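Local coordinates for beta-ketoacyl-[acyl-carrier-protein] synthase III (Pseudomonas aeruginosa, PDB 2X3E) that probably condenses acetyl-CoA with malonyl-ACP to give 3-oxobutanoyl-ACP, the reaction that starts fatty acid synthesis, at residues A[104-109]-A[119-124]; A[76-81]-A[92-97]; A[98-103]-A[133-138]. The protein carries 1 engineered substitution. All blocks are in the same frame, centred on the assembly; numbering follows the deposited sequence. Where two conformers were deposited one is given.

Contact 1 of 3, residues A[104-109]-A[119-124]; sequences LAFDLS and LASVGS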
loop_
_atom_site.group_PDB
_atom_site.type_symbol
_atom_site.label_atom_id
_atom_site.label_comp_id
_atom_site.label_asym_id
_atom_site.label_seq_id
_atom_site.Cartn_x
_atom_site.Cartn_y
_atom_site.Cartn_z
ATOM N N LEU A 104 -1.967 13.303 3.597
ATOM C CA LEU A 104 -1.358 12.223 2.827
ATOM C C LEU A 104 -2.040 10.931 3.288
ATOM O O LEU A 104 -2.075 10.664 4.478
ATOM C CB LEU A 104 0.140 12.220 3.152
ATOM C CG LEU A 104 1.176 11.213 2.677
ATOM C CD1 LEU A 104 2.553 11.748 3.102
ATOM C CD2 LEU A 104 0.935 9.829 3.230
ATOM N N ALA A 105 -2.603 10.146 2.372
ATOM C CA ALA A 105 -3.326 8.936 2.785
ATOM C C ALA A 105 -3.231 7.823 1.754
ATOM O O ALA A 105 -3.486 8.053 0.576
ATOM C CB ALA A 105 -4.795 9.273 3.062
ATOM N N PHE A 106 -2.855 6.629 2.207
ATOM C CA PHE A 106 -2.800 5.450 1.339
ATOM C C PHE A 106 -2.869 4.150 2.133
ATOM O O PHE A 106 -2.651 4.154 3.343
ATOM C CB PHE A 106 -1.532 5.484 0.455
ATOM C CG PHE A 106 -0.221 5.357 1.218
ATOM C CD1 PHE A 106 0.343 4.106 1.467
ATOM C CD2 PHE A 106 0.473 6.492 1.640
ATOM C CE1 PHE A 106 1.557 3.983 2.143
ATOM C CE2 PHE A 106 1.686 6.387 2.307
ATOM C CZ PHE A 106 2.232 5.128 2.569
ATOM N N ASP A 107 -3.186 3.050 1.442
ATOM C CA ASP A 107 -3.200 1.705 2.038
ATOM C C ASP A 107 -1.924 0.950 1.655
ATOM O O ASP A 107 -1.429 1.091 0.530
ATOM C CB ASP A 107 -4.412 0.884 1.563
ATOM C CG ASP A 107 -5.756 1.452 2.016
ATOM O OD1 ASP A 107 -5.804 2.509 2.688
ATOM O OD2 ASP A 107 -6.798 0.830 1.676
ATOM N N LEU A 108 -1.412 0.140 2.588
ATOM C CA LEU A 108 -0.213 -0.671 2.385
ATOM C C LEU A 108 -0.599 -2.136 2.519
ATOM O O LEU A 108 -1.292 -2.506 3.464
ATOM C CB LEU A 108 0.861 -0.298 3.414
ATOM C CG LEU A 108 2.232 -0.977 3.287
ATOM C CD1 LEU A 108 3.335 -0.048 3.803
ATOM C CD2 LEU A 108 2.283 -2.334 4.010
ATOM N N SER A 109 -0.174 -2.959 1.562
ATOM C CA SER A 109 -0.508 -4.381 1.553
ATOM C C SER A 109 0.723 -5.227 1.850
ATOM O O SER A 109 1.634 -5.301 1.035
ATOM C CB SER A 109 -1.081 -4.772 0.195
ATOM O OG SER A 109 -1.230 -6.172 0.104
ATOM N N LEU A 119 5.005 0.591 9.802
ATOM C CA LEU A 119 5.894 1.406 10.646
ATOM C C LEU A 119 7.140 1.865 9.888
ATOM O O LEU A 119 7.584 3.008 10.036
ATOM C CB LEU A 119 6.303 0.633 11.899
ATOM C CG LEU A 119 5.224 0.451 12.963
ATOM C CD1 LEU A 119 5.659 -0.602 13.977
ATOM C CD2 LEU A 119 4.928 1.793 13.654
ATOM N N ALA A 120 7.695 0.974 9.073
ATOM C CA ALA A 120 8.823 1.317 8.209
ATOM C C ALA A 120 8.438 2.445 7.249
ATOM O O ALA A 120 9.183 3.406 7.083
ATOM C CB ALA A 120 9.280 0.089 7.417
ATOM N N SER A 121 7.275 2.308 6.618
ATOM C CA SER A 121 6.837 3.272 5.602
ATOM C C SER A 121 6.505 4.629 6.216
ATOM O O SER A 121 7.015 5.661 5.758
ATOM C CB SER A 121 5.637 2.729 4.821
ATOM O OG SER A 121 5.276 3.620 3.773
ATOM N N VAL A 122 5.669 4.635 7.251
ATOM C CA VAL A 122 5.295 5.888 7.902
ATOM C C VAL A 122 6.476 6.502 8.655
ATOM O O VAL A 122 6.716 7.708 8.561
ATOM C CB VAL A 122 4.091 5.724 8.839
ATOM C CG1 VAL A 122 3.823 7.015 9.567
ATOM C CG2 VAL A 122 2.859 5.303 8.049
ATOM N N GLY A 123 7.214 5.676 9.394
ATOM C CA GLY A 123 8.427 6.128 10.060
ATOM C C GLY A 123 9.413 6.783 9.105
ATOM O O GLY A 123 9.997 7.813 9.429
ATOM N N SER A 124 9.599 6.181 7.927
ATOM C CA SER A 124 10.522 6.728 6.931
ATOM C C SER A 124 10.009 8.047 6.357
ATOM O O SER A 124 10.796 8.962 6.109
ATOM C CB SER A 124 10.784 5.718 5.804
ATOM O OG SER A 124 11.544 4.620 6.295
#
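Ser121 of helix 114-127 meets two side chains of strand 104-109, Phe106 and Leu108, and divides its two side-chain atoms between them. Its OG sits at the edge of the Phe106 ring, in the ring plane, 3.6 Å from CZ. The hydrogen-bearing rim of the ring thus faces an oxygen, probably a mildly favourable electrostatic match, though not a hydrogen bond. Phe106 arrives this way because CG lies between the backbone N and the carbonyl carbon (chi1 66°), which swings the ring off the strand and toward the helix. Leu108 supplies the apolar half: its CD1 packs on Ser121 CB at 3.7 Å.

This trio is the close part of the contact. Elsewhere the segments stand well apart: even the nearest backbone pair, Leu108 CA and Ser121 CA, is separated by 8.7 Å, and the Leu104 side chain stays 6.9 Å from the helix. Leu104 is nevertheless buried, packing on Leu182 of the second subunit. Separately, Asp107 and Ser109 pair with an antiparallel strand of that subunit, carrying the sheet across the dimer interface; Ser109 is the partly exposed end. On the helix, Ser124 OG bonds back to Ala120 O at 2.8 Å. That carbonyl also accepts from Ser124 N, the two donors arriving from opposite faces of its plane.

Serine suits position 121 because it is small enough for an interface and carries a hydroxyl that can pair with its own copy: Ser121 OG is hydrogen-bonded to Ser121 OG of the second subunit. The chemistry therefore implies a buried hydroxyl satisfied across the dimer, while the phenyl edge borders it and a leucine methyl packs on its CB, both from strand 104-109 of the same chain.

Contact 2 of 3, residues A[76-81]-A[92-97]; sequences VVLATS and PRVAAR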
loop_
_atom_site.group_PDB
_atom_site.type_symbol
_atom_site.label_atom_id
_atom_site.label_comp_id
_atom_site.label_asym_id
_atom_site.label_seq_id
_atom_site.Cartn_x
_atom_site.Cartn_y
_atom_site.Cartn_z
ATOM N N VAL A 76 -2.151 9.647 7.072
ATOM C CA VAL A 76 -2.946 8.525 7.558
ATOM C C VAL A 76 -2.717 7.320 6.649
ATOM O O VAL A 76 -3.084 7.340 5.480
ATOM C CB VAL A 76 -4.462 8.849 7.586
ATOM C CG1 VAL A 76 -5.240 7.641 8.087
ATOM C CG2 VAL A 76 -4.737 10.076 8.458
ATOM N N VAL A 77 -2.110 6.271 7.196
ATOM C CA VAL A 77 -1.801 5.069 6.424
ATOM C C VAL A 77 -2.492 3.861 7.048
ATOM O O VAL A 77 -2.435 3.675 8.262
ATOM C CB VAL A 77 -0.279 4.855 6.330
ATOM C CG1 VAL A 77 0.053 3.493 5.700
ATOM C CG2 VAL A 77 0.353 5.993 5.531
ATOM N N LEU A 78 -3.195 3.081 6.218
ATOM C CA LEU A 78 -3.789 1.826 6.659
ATOM C C LEU A 78 -2.994 0.663 6.100
ATOM O O LEU A 78 -2.787 0.564 4.879
ATOM C CB LEU A 78 -5.245 1.676 6.210
ATOM C CG LEU A 78 -6.320 2.724 6.523
ATOM C CD1 LEU A 78 -7.695 2.048 6.599
ATOM C CD2 LEU A 78 -6.044 3.572 7.769
ATOM N N ALA A 79 -2.538 -0.201 6.999
ATOM C CA ALA A 79 -1.981 -1.499 6.631
ATOM C C ALA A 79 -3.137 -2.492 6.646
ATOM O O ALA A 79 -3.655 -2.812 7.719
ATOM C CB ALA A 79 -0.903 -1.909 7.616
ATOM N N THR A 80 -3.562 -2.940 5.460
ATOM C CA THR A 80 -4.735 -3.817 5.318
ATOM C C THR A 80 -4.686 -4.658 4.043
ATOM O O THR A 80 -4.087 -4.254 3.044
ATOM C CB THR A 80 -6.077 -3.015 5.327
ATOM O OG1 THR A 80 -7.185 -3.915 5.443
ATOM C CG2 THR A 80 -6.259 -2.171 4.060
ATOM N N SER A 81 -5.312 -5.831 4.106
ATOM C CA SER A 81 -5.566 -6.680 2.936
ATOM C C SER A 81 -7.076 -6.806 2.668
ATOM O O SER A 81 -7.500 -7.604 1.833
ATOM C CB SER A 81 -4.982 -8.075 3.158
ATOM O OG SER A 81 -3.619 -8.002 3.530
ATOM N N PRO A 92 -7.881 7.296 2.522
ATOM C CA PRO A 92 -8.408 8.660 2.350
ATOM C C PRO A 92 -9.761 8.872 3.043
ATOM O O PRO A 92 -9.941 9.891 3.720
ATOM C CB PRO A 92 -8.520 8.807 0.837
ATOM C CG PRO A 92 -7.475 7.877 0.295
ATOM C CD PRO A 92 -7.470 6.702 1.238
ATOM N N ARG A 93 -10.689 7.923 2.885
ATOM C CA ARG A 93 -12.002 8.030 3.527
ATOM C C ARG A 93 -11.861 8.095 5.046
ATOM O O ARG A 93 -12.512 8.909 5.699
ATOM C CB ARG A 93 -12.930 6.872 3.133
ATOM C CG ARG A 93 -14.367 7.038 3.660
ATOM C CD ARG A 93 -15.287 5.892 3.255
ATOM N NE ARG A 93 -16.650 6.119 3.734
ATOM C CZ ARG A 93 -17.694 5.347 3.443
ATOM N NH1 ARG A 93 -17.545 4.281 2.671
ATOM N NH2 ARG A 93 -18.894 5.644 3.924
ATOM N N VAL A 94 -11.009 7.245 5.605
ATOM C CA VAL A 94 -10.780 7.236 7.041
ATOM C C VAL A 94 -10.206 8.585 7.508
ATOM O O VAL A 94 -10.696 9.168 8.474
ATOM C CB VAL A 94 -9.855 6.074 7.454
ATOM C CG1 VAL A 94 -9.479 6.182 8.926
ATOM C CG2 VAL A 94 -10.546 4.731 7.160
ATOM N N ALA A 95 -9.192 9.087 6.804
ATOM C CA ALA A 95 -8.601 10.388 7.129
ATOM C C ALA A 95 -9.687 11.472 7.144
ATOM O O ALA A 95 -9.793 12.239 8.104
ATOM C CB ALA A 95 -7.484 10.742 6.143
ATOM N N ALA A 96 -10.516 11.505 6.102
ATOM C CA ALA A 96 -11.596 12.488 6.008
ATOM C C ALA A 96 -12.561 12.387 7.190
ATOM O O ALA A 96 -12.949 13.401 7.772
ATOM C CB ALA A 96 -12.366 12.326 4.697
ATOM N N ARG A 97 -12.933 11.156 7.543
ATOM C CA ARG A 97 -13.867 10.919 8.649
ATOM C C ARG A 97 -13.264 11.206 10.033
ATOM O O ARG A 97 -14.002 11.325 11.007
ATOM C CB ARG A 97 -14.434 9.494 8.583
ATOM C CG ARG A 97 -15.423 9.310 7.441
ATOM C CD ARG A 97 -16.226 8.021 7.564
ATOM N NE ARG A 97 -17.083 8.014 8.755
ATOM C CZ ARG A 97 -18.116 7.195 8.948
ATOM N NH1 ARG A 97 -18.475 6.309 8.019
ATOM N NH2 ARG A 97 -18.814 7.276 10.080
#
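Thr80 OG1, two residues on from Leu78 in the segment whose Val76 and Leu78 press on helix 91-97, is gripped by three hydrogen-bond partners: Val139 O, Asp140 OD1 and Thr82 N. Threonine fits here because its hydroxyl can accept from Thr82 N while its single proton is left to be shared or exchanged between Val139 O and Asp140 OD1, tying this part of the chain to Val139 and Asp140.

The contact with the helix itself is wholly apolar and rests on two pairs. Val76 sends CG2 against Ala95 CB at 3.7 Å, with its own CB hardly farther, at 3.8 Å from the same Ala95 CB, so the alanine methyl rests beside the branch point of the valine. With chi1 179°, CG2 lies opposite the carbonyl carbon and is the methyl turned to the helix. Alanine's short side chain allows the backbones to come close, Val76 CA lying 6.0 Å from Ala95 CA. One residue back on the helix and two along the strand, Leu78 and Val94 cross obliquely, touching through Leu78 CD1 and Val94 CG2 at 4.0 Å. The longer leucine reaches across where the helix is no longer so near. Ala57 of helix 53-68 also touches Leu78, and Leu100 touches Val76.

Strand 75-79, helix 91-97 and strand 104-109 form a beta-alpha-beta unit, and these methyls seat its helix on the sheet. With no polar bond between the segments, the seating depends on shape and on the burial of hydrocarbon, while hydrogen bonds to strands 104-109 and 133-140 hold the strand from its flanks.

Contact 3 of 3, residues A[98-103]-A[133-138]; sequences LGLVGA and SALLVG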
loop_
_atom_site.group_PDB
_atom_site.type_symbol
_atom_site.label_atom_id
_atom_site.label_comp_id
_atom_site.label_asym_id
_atom_site.label_seq_id
_atom_site.Cartn_x
_atom_site.Cartn_y
_atom_site.Cartn_z
ATOM N N LEU A 98 -11.938 11.316 10.109
ATOM C CA LEU A 98 -11.244 11.775 11.322
ATOM C C LEU A 98 -11.119 13.293 11.395
ATOM O O LEU A 98 -10.510 13.817 12.332
ATOM C CB LEU A 98 -9.839 11.183 11.376
ATOM C CG LEU A 98 -9.748 9.686 11.645
ATOM C CD1 LEU A 98 -8.345 9.217 11.357
ATOM C CD2 LEU A 98 -10.150 9.386 13.089
ATOM N N GLY A 99 -11.669 13.993 10.403
ATOM C CA GLY A 99 -11.525 15.444 10.290
ATOM C C GLY A 99 -10.197 15.851 9.670
ATOM O O GLY A 99 -9.788 17.007 9.795
ATOM N N LEU A 100 -9.530 14.907 8.997
ATOM C CA LEU A 100 -8.178 15.132 8.472
ATOM C C LEU A 100 -8.122 15.137 6.939
ATOM O O LEU A 100 -7.155 14.663 6.337
ATOM C CB LEU A 100 -7.209 14.086 9.034
ATOM C CG LEU A 100 -7.206 13.918 10.554
ATOM C CD1 LEU A 100 -6.228 12.838 10.948
ATOM C CD2 LEU A 100 -6.884 15.238 11.267
ATOM N N VAL A 101 -9.157 15.687 6.313
ATOM C CA VAL A 101 -9.126 15.968 4.881
ATOM C C VAL A 101 -7.855 16.754 4.552
ATOM O O VAL A 101 -7.468 17.638 5.306
ATOM C CB VAL A 101 -10.342 16.804 4.445
ATOM C CG1 VAL A 101 -10.384 18.132 5.199
ATOM C CG2 VAL A 101 -10.315 17.051 2.943
ATOM N N GLY A 102 -7.213 16.417 3.439
ATOM C CA GLY A 102 -5.957 17.044 3.046
ATOM C C GLY A 102 -4.732 16.212 3.375
ATOM O O GLY A 102 -3.680 16.395 2.768
ATOM N N ALA A 103 -4.858 15.295 4.332
ATOM C CA ALA A 103 -3.733 14.466 4.747
ATOM C C ALA A 103 -3.277 13.535 3.629
ATOM O O ALA A 103 -4.089 13.063 2.812
ATOM C CB ALA A 103 -4.102 13.647 5.986
ATOM N N SER A 133 4.047 14.159 11.510
ATOM C CA SER A 133 3.254 13.262 12.346
ATOM C C SER A 133 2.381 12.383 11.459
ATOM O O SER A 133 2.088 12.737 10.315
ATOM C CB SER A 133 2.381 14.054 13.308
ATOM O OG SER A 133 1.509 14.911 12.592
ATOM N N ALA A 134 1.966 11.242 11.992
ATOM C CA ALA A 134 1.218 10.269 11.208
ATOM C C ALA A 134 0.421 9.324 12.075
ATOM O O ALA A 134 0.821 8.993 13.194
ATOM C CB ALA A 134 2.162 9.462 10.338
ATOM N N LEU A 135 -0.706 8.888 11.525
ATOM C CA LEU A 135 -1.434 7.739 12.021
ATOM C C LEU A 135 -1.078 6.528 11.167
ATOM O O LEU A 135 -1.089 6.603 9.930
ATOM C CB LEU A 135 -2.949 7.979 11.940
ATOM C CG LEU A 135 -3.604 8.650 13.147
ATOM C CD1 LEU A 135 -4.942 9.275 12.765
ATOM C CD2 LEU A 135 -3.797 7.628 14.282
ATOM N N LEU A 136 -0.763 5.420 11.827
ATOM C CA LEU A 136 -0.688 4.115 11.177
ATOM C C LEU A 136 -1.754 3.232 11.807
ATOM O O LEU A 136 -1.770 3.054 13.025
ATOM C CB LEU A 136 0.683 3.473 11.368
ATOM C CG LEU A 136 0.789 2.014 10.903
ATOM C CD1 LEU A 136 0.584 1.926 9.399
ATOM C CD2 LEU A 136 2.143 1.431 11.317
ATOM N N VAL A 137 -2.651 2.695 10.982
ATOM C CA VAL A 137 -3.682 1.783 11.460
ATOM C C VAL A 137 -3.484 0.412 10.836
ATOM O O VAL A 137 -3.526 0.275 9.612
ATOM C CB VAL A 137 -5.105 2.264 11.100
ATOM C CG1 VAL A 137 -6.161 1.343 11.736
ATOM C CG2 VAL A 137 -5.321 3.716 11.526
ATOM N N GLY A 138 -3.229 -0.581 11.679
ATOM C CA GLY A 138 -3.295 -1.981 11.275
ATOM C C GLY A 138 -4.730 -2.442 11.429
ATOM O O GLY A 138 -5.260 -2.436 12.530
#
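No ring, amide, carboxylate or guanidinium takes part where Leu98 and Leu100 meet Leu135, so the contact has no flat side-chain faces or edges to stack; it is made by the ends of branched aliphatic chains. Leu98 and Leu135 reach toward each other tip to tip, their CD1 methyls 3.7 Å apart. Leu100 comes to the same methyl from another direction, its CD1 lying 4.2 Å from Leu135 CD1. Since Leu98 CD1 and Leu100 CD1 are themselves 4.2 Å apart, the three methyls form a compact triangle. Leu135 directs CG away from its carbonyl carbon, but with chi1 at -89° it is turned well past the staggered position, possibly at a small torsional cost.

The loop backbone brings two leucines to one target. Gly99 ends helix 91-97 in a Schellman motif; its positive phi of 81° lets the chain leave the helix, and Leu98 and Leu100, on either side of it, both point toward the strand. A type II turn from Leu100 to Ala103 follows, closed by Ala103 N bonding to Leu100 O at 3.1 Å. Gly102 takes the positive-phi place (phi 100°) of this turn, to which glycine, lacking a CB, is suited, and from there the chain enters strand 104-109. Around the cluster, Leu58, Ala61 and Ser62 of helix 53-68 touch Leu98, while Val73 touches both Leu100 and Leu135. Ala103 O is hydrogen-bonded to Ser184 OG of the second subunit.

Leucine suits all three places because a long, branched chain can bridge from a loop to a strand. Glycines set the path of the loop and leucines anchor it, which implies a connection held to strand 133-140 by hydrophobic burial, without a hydrogen bond between the two segments.

In the fold
All three contacts use one mixed sheet, in which strand 75-79 lies between strands 133-140 and 104-109. Contacts 2 and 3, centres 7 Å apart, share one face; contact 1 lies on the other, where helix 114-127 also touches Phe180 and Leu182 of strand 177-184, consistent with the buried helical layer of the thiolase fold. Probable hydrogen bonds join them: Leu108 N to Leu78 O (2.7 Å) between contacts 1 and 2, and Ala79 N to Val137 O (2.8 Å) between contacts 2 and 3. Contact 1 is nearest the predicted active site: the Leu108 side chain is about 11 Å from that of Ala112, an engineered residue at that site.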